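Local coordinates for RE55538p (PDB 4IX7), which represses genes of neural development as a transcriptional repressor and corepressor, binding the palindrome 5'-CCAATTGG-3' as a homodimer through the BEN domain included here, at a contact of chain A with DNA. Sequence-based numbering; all coordinates share one arbitrary frame.

Contact 1: a contact of chain A with DNA. Residues 54, 57, 62, 107. With nucleotides of chain B.
With its CG set anti to the carbonyl carbon (chi1 -56°), Phe57 sends its ring out from the 3-10 helix 55-57 to the sugar of DT8 of chain B, while Lys62 folds its chain at chi2 and again at chi4 (-77°) to bring its ammonium to the next phosphate. Both belong to the BEN domain, the sequence-specific DNA-binding fold of this repressor, and they meet the backbone of a base-paired TT step.

The phenyl ring touches the deoxyribose with one side of its rim. Its CE2 lies 3.5 Å from the ring oxygen O4' of DT8, and CD2 packs against C4' at 3.7 Å. Further along the rim, CZ comes within 4.0 Å of O2 of the same thymine. That carbonyl lies close to the ring plane, so it meets an edge of the phenyl and not a face; as O2 belongs to the sugar edge, the 3-10 helix 55-57 probably approaches along the minor-groove side. The contact is van der Waals in kind, and probably senses the sugar's position more than the identity of the base. Ser54 backs it up: its CB sits in the plane of the phenyl ring, at the edge, and lies 4.0 Å from C5' of DT8, so the serine and the phenylalanine border the same sugar.

At the phosphate of DT9 two lysines divide the non-bridging oxygens. NZ of Lys62 donates a hydrogen bond to OP1 at 2.7 Å that is also a salt bridge, and its CE passes 3.5 Å from O3' of DT8, the bridging oxygen. Lys107 reaches over from helix 88-112, nearly straight until its last bond, and its NZ forms a salt bridge with OP2 at 2.9 Å; with Lys62 it probably offsets the negative charge of this phosphate and limits its movement.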
loop_
_atom_site.group_PDB
_atom_site.type_symbol
_atom_site.label_atom_id
_atom_site.label_comp_id
_atom_site.label_asym_id
_atom_site.label_seq_id
_atom_site.Cartn_x
_atom_site.Cartn_y
_atom_site.Cartn_z
ATOM N N SER A 54 13.409 6.651 4.205
ATOM C CA SER A 54 12.209 7.169 3.573
ATOM C C SER A 54 12.600 8.323 2.670
ATOM O O SER A 54 13.395 9.177 3.061
ATOM C CB SER A 54 11.230 7.677 4.627
ATOM O OG SER A 54 10.111 8.289 3.997
ATOM N N PHE A 57 11.671 11.969 4.060
ATOM C CA PHE A 57 12.371 12.560 5.187
ATOM C C PHE A 57 13.867 12.559 4.915
ATOM O O PHE A 57 14.683 12.377 5.820
ATOM C CB PHE A 57 12.014 11.820 6.477
ATOM C CG PHE A 57 10.535 11.775 6.740
ATOM C CD1 PHE A 57 9.896 12.830 7.376
ATOM C CD2 PHE A 57 9.775 10.695 6.313
ATOM C CE1 PHE A 57 8.528 12.798 7.604
ATOM C CE2 PHE A 57 8.409 10.657 6.534
ATOM C CZ PHE A 57 7.782 11.711 7.181
ATOM N N LYS A 62 16.459 11.523 11.088
ATOM C CA LYS A 62 15.780 10.300 11.488
ATOM C C LYS A 62 16.791 9.160 11.501
ATOM O O LYS A 62 17.686 9.118 10.657
ATOM C CB LYS A 62 14.620 9.984 10.537
ATOM C CG LYS A 62 13.520 11.037 10.522
ATOM C CD LYS A 62 12.146 10.408 10.345
ATOM C CE LYS A 62 11.036 11.451 10.405
ATOM N NZ LYS A 62 10.746 11.890 11.802
ATOM N N LYS A 107 8.790 3.828 21.017
ATOM C CA LYS A 107 8.902 5.254 21.312
ATOM C C LYS A 107 8.167 5.601 22.591
ATOM O O LYS A 107 8.603 6.468 23.351
ATOM C CB LYS A 107 8.362 6.094 20.157
ATOM C CG LYS A 107 9.300 6.167 18.974
ATOM C CD LYS A 107 8.846 7.239 18.003
ATOM C CE LYS A 107 9.698 7.247 16.747
ATOM N NZ LYS A 107 8.846 7.466 15.551
ATOM P P DT B 8 11.412 4.463 8.690
ATOM O OP1 DT B 8 12.675 4.987 9.280
ATOM O OP2 DT B 8 10.864 3.180 9.162
ATOM O "O5'" DT B 8 10.277 5.580 8.865
ATOM C "C5'" DT B 8 10.575 6.906 8.461
ATOM C "C4'" DT B 8 9.309 7.741 8.542
ATOM O "O4'" DT B 8 8.387 7.282 7.527
ATOM C "C3'" DT B 8 8.550 7.605 9.856
ATOM O "O3'" DT B 8 8.762 8.799 10.593
ATOM C "C2'" DT B 8 7.079 7.449 9.470
ATOM C "C1'" DT B 8 7.096 7.669 7.968
ATOM N N1 DT B 8 6.134 6.856 7.184
ATOM C C2 DT B 8 5.266 7.513 6.344
ATOM O O2 DT B 8 5.249 8.727 6.237
ATOM N N3 DT B 8 4.411 6.699 5.645
ATOM C C4 DT B 8 4.356 5.318 5.716
ATOM O O4 DT B 8 3.560 4.677 5.043
ATOM C C5 DT B 8 5.298 4.696 6.609
ATOM C C7 DT B 8 5.322 3.202 6.751
ATOM C C6 DT B 8 6.131 5.485 7.299
ATOM P P DT B 9 8.251 8.929 12.107
ATOM O OP1 DT B 9 9.068 9.977 12.767
ATOM O OP2 DT B 9 8.184 7.575 12.701
ATOM O "O5'" DT B 9 6.752 9.460 11.963
ATOM C "C5'" DT B 9 6.480 10.763 11.472
ATOM C "C4'" DT B 9 4.989 10.896 11.234
ATOM O "O4'" DT B 9 4.589 10.011 10.163
ATOM C "C3'" DT B 9 4.139 10.498 12.429
ATOM O "O3'" DT B 9 3.834 11.724 13.075
ATOM C "C2'" DT B 9 2.887 9.884 11.806
ATOM C "C1'" DT B 9 3.217 9.731 10.324
ATOM N N1 DT B 9 2.998 8.370 9.791
ATOM C C2 DT B 9 2.151 8.214 8.710
ATOM O O2 DT B 9 1.564 9.140 8.183
ATOM N N3 DT B 9 2.010 6.924 8.263
ATOM C C4 DT B 9 2.620 5.804 8.787
ATOM O O4 DT B 9 2.440 4.688 8.311
ATOM C C5 DT B 9 3.496 6.041 9.906
ATOM C C7 DT B 9 4.223 4.901 10.554
ATOM C C6 DT B 9 3.652 7.295 10.346
#

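Contact 2: a contact of chain A with DNA. Residues 32, 97-98, 101, 104. With nucleotides of chain B; nucleotides of chain C.
Helix 88-112 of the BEN domain lies against the major groove, presenting Thr97, Asp101 and Lys104 to the DC4 of chain C–DG11 of chain B pair, while helix 27-38 brings Arg32 to the backbone alongside. Asp101 reads the cytosine: its OD1 accepts a nearly straight bond (176° at H) from the exocyclic amine N4 of DC4, at 2.9 Å, on the syn side but 25° out of the carboxylate plane. Lys104, extended beyond CG, donates from NZ to O6 of DG11 at 2.8 Å, so both partners of the pair are recognised on their Hoogsteen edges.

The other carboxylate oxygen is taken by Arg32. NH1 and NH2 both hydrogen-bond Asp101 OD2, at 2.6 and 2.8 Å, almost within the guanidinium plane, NH1 nearly along the C-O axis and NH2 on the anti lone pair; this probably helps hold the carboxylate turned to the base. NE donates a bent hydrogen bond (3.0 Å) to OP2 of DC4, which lies 30° out of the guanidinium plane, and one guanidinium face lies over C2' of DT3 of chain C. A leucine in place of Arg32 would probably leave Asp101 OD2 and the DC4 phosphate without their charged mate, and the carboxylate freer to swing away from N4.

The methyl C7 of DT3 sits 3.3 Å from Asp101 CG, and Thr97 CG2 touches C5 of DC4 at 3.6 Å. Waters extend the backbone grip, one from Arg32 NH1 to the DC4 phosphate, another from Lys98 NZ to OP2 of DT3.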
loop_
_atom_site.group_PDB
_atom_site.type_symbol
_atom_site.label_atom_id
_atom_site.label_comp_id
_atom_site.label_asym_id
_atom_site.label_seq_id
_atom_site.Cartn_x
_atom_site.Cartn_y
_atom_site.Cartn_z
ATOM N N ARG A 32 1.767 -10.825 10.731
ATOM C CA ARG A 32 2.103 -10.278 12.042
ATOM C C ARG A 32 2.475 -11.379 13.024
ATOM O O ARG A 32 3.442 -11.252 13.775
ATOM C CB ARG A 32 0.943 -9.444 12.603
ATOM C CG ARG A 32 0.704 -8.142 11.859
ATOM C CD ARG A 32 -0.550 -7.431 12.362
ATOM N NE ARG A 32 -0.698 -6.141 11.699
ATOM C CZ ARG A 32 -0.204 -5.000 12.169
ATOM N NH1 ARG A 32 -0.371 -3.876 11.484
ATOM N NH2 ARG A 32 0.450 -4.979 13.323
ATOM N N THR A 97 4.082 -2.338 7.865
ATOM C CA THR A 97 3.150 -1.797 8.835
ATOM C C THR A 97 3.470 -2.305 10.234
ATOM O O THR A 97 3.493 -1.537 11.186
ATOM C CB THR A 97 1.703 -2.161 8.477
ATOM O OG1 THR A 97 1.426 -1.761 7.121
ATOM C CG2 THR A 97 0.740 -1.443 9.425
ATOM N N LYS A 98 3.756 -3.596 10.354
ATOM C CA LYS A 98 4.053 -4.164 11.664
ATOM C C LYS A 98 5.327 -3.552 12.267
ATOM O O LYS A 98 5.384 -3.275 13.476
ATOM C CB LYS A 98 4.162 -5.688 11.579
ATOM C CG LYS A 98 4.560 -6.372 12.892
ATOM C CD LYS A 98 3.633 -5.961 14.034
ATOM C CE LYS A 98 3.793 -6.879 15.228
ATOM N NZ LYS A 98 2.963 -6.453 16.407
ATOM N N ASP A 101 4.392 -0.235 13.524
ATOM C CA ASP A 101 3.604 -0.394 14.750
ATOM C C ASP A 101 4.505 -0.647 15.971
ATOM O O ASP A 101 4.303 -0.066 17.047
ATOM C CB ASP A 101 2.597 -1.541 14.605
ATOM C CG ASP A 101 1.486 -1.243 13.599
ATOM O OD1 ASP A 101 1.253 -0.058 13.274
ATOM O OD2 ASP A 101 0.813 -2.200 13.155
ATOM N N LYS A 104 6.381 2.455 17.044
ATOM C CA LYS A 104 5.550 3.380 17.813
ATOM C C LYS A 104 5.508 2.966 19.267
ATOM O O LYS A 104 5.584 3.795 20.183
ATOM C CB LYS A 104 4.137 3.431 17.246
ATOM C CG LYS A 104 4.028 4.259 15.985
ATOM C CD LYS A 104 2.739 3.964 15.251
ATOM C CE LYS A 104 2.657 4.806 13.993
ATOM N NZ LYS A 104 1.433 4.486 13.213
ATOM P P DG B 11 -3.244 13.170 16.343
ATOM O OP1 DG B 11 -4.023 14.427 16.322
ATOM O OP2 DG B 11 -2.448 12.771 17.510
ATOM O "O5'" DG B 11 -4.267 11.977 16.039
ATOM C "C5'" DG B 11 -5.069 12.079 14.891
ATOM C "C4'" DG B 11 -5.818 10.782 14.690
ATOM O "O4'" DG B 11 -4.870 9.780 14.229
ATOM C "C3'" DG B 11 -6.446 10.213 15.951
ATOM O "O3'" DG B 11 -7.672 9.632 15.571
ATOM C "C2'" DG B 11 -5.470 9.113 16.357
ATOM C "C1'" DG B 11 -5.145 8.607 14.958
ATOM N N9 DG B 11 -4.017 7.683 14.899
ATOM C C8 DG B 11 -2.856 7.696 15.633
ATOM N N7 DG B 11 -2.054 6.709 15.338
ATOM C C5 DG B 11 -2.725 6.009 14.338
ATOM C C6 DG B 11 -2.369 4.836 13.637
ATOM O O6 DG B 11 -1.333 4.181 13.773
ATOM N N1 DG B 11 -3.346 4.446 12.718
ATOM C C2 DG B 11 -4.529 5.119 12.513
ATOM N N2 DG B 11 -5.371 4.620 11.602
ATOM N N3 DG B 11 -4.870 6.217 13.176
ATOM C C4 DG B 11 -3.933 6.592 14.064
ATOM P P DT C 3 -1.930 -7.021 16.330
ATOM O OP1 DT C 3 -2.350 -8.439 16.264
ATOM O OP2 DT C 3 -0.533 -6.613 16.128
ATOM O "O5'" DT C 3 -2.804 -6.207 15.258
ATOM C "C5'" DT C 3 -4.183 -6.456 15.229
ATOM C "C4'" DT C 3 -4.812 -5.519 14.223
ATOM O "O4'" DT C 3 -4.709 -4.167 14.733
ATOM C "C3'" DT C 3 -4.144 -5.505 12.852
ATOM O "O3'" DT C 3 -5.130 -5.892 11.884
ATOM C "C2'" DT C 3 -3.649 -4.070 12.693
ATOM C "C1'" DT C 3 -4.564 -3.298 13.621
ATOM N N1 DT C 3 -4.019 -2.026 14.146
ATOM C C2 DT C 3 -4.809 -0.890 14.080
ATOM O O2 DT C 3 -5.927 -0.879 13.580
ATOM N N3 DT C 3 -4.229 0.235 14.607
ATOM C C4 DT C 3 -2.993 0.327 15.214
ATOM O O4 DT C 3 -2.571 1.389 15.662
ATOM C C5 DT C 3 -2.232 -0.895 15.263
ATOM C C7 DT C 3 -0.868 -0.912 15.887
ATOM C C6 DT C 3 -2.777 -2.003 14.751
ATOM P P DC C 4 -4.743 -6.021 10.336
ATOM O OP1 DC C 4 -5.668 -6.996 9.710
ATOM O OP2 DC C 4 -3.277 -6.203 10.237
ATOM O "O5'" DC C 4 -5.033 -4.568 9.765
ATOM C "C5'" DC C 4 -6.366 -4.082 9.830
ATOM C "C4'" DC C 4 -6.363 -2.622 9.438
ATOM O "O4'" DC C 4 -5.579 -1.872 10.389
ATOM C "C3'" DC C 4 -5.694 -2.332 8.098
ATOM O "O3'" DC C 4 -6.759 -2.100 7.192
ATOM C "C2'" DC C 4 -4.837 -1.085 8.336
ATOM C "C1'" DC C 4 -5.212 -0.669 9.746
ATOM N N1 DC C 4 -4.092 -0.108 10.546
ATOM C C2 DC C 4 -4.146 1.226 10.963
ATOM O O2 DC C 4 -5.130 1.900 10.647
ATOM N N3 DC C 4 -3.124 1.731 11.689
ATOM C C4 DC C 4 -2.073 0.959 12.003
ATOM N N4 DC C 4 -1.078 1.500 12.728
ATOM C C5 DC C 4 -1.993 -0.402 11.568
ATOM C C6 DC C 4 -3.013 -0.890 10.851
HETATM O O HOH W 1 -1.980 -3.850 9.168
HETATM O O HOH W 2 1.228 -8.651 16.786
#

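The C-alpha centres of contact 1 and contact 2 lie about 15 Å apart, and helix 88-112 runs through both: its earlier residues serve contact 2, joined by Arg32 of helix 27-38, and Lys107, further along, serves contact 1 with Phe57 and Lys62. Chain B is touched at both sites, chain C at contact 2. Contact 2 reads a base pair in the major groove; contact 1 grips the backbone, Phe57 probably from the minor-groove side and Lys107 from the major-groove helix, which probably keeps that helix in register. The assembly holds two copies, as suits a homodimer on a palindrome, and the second repeats both contacts.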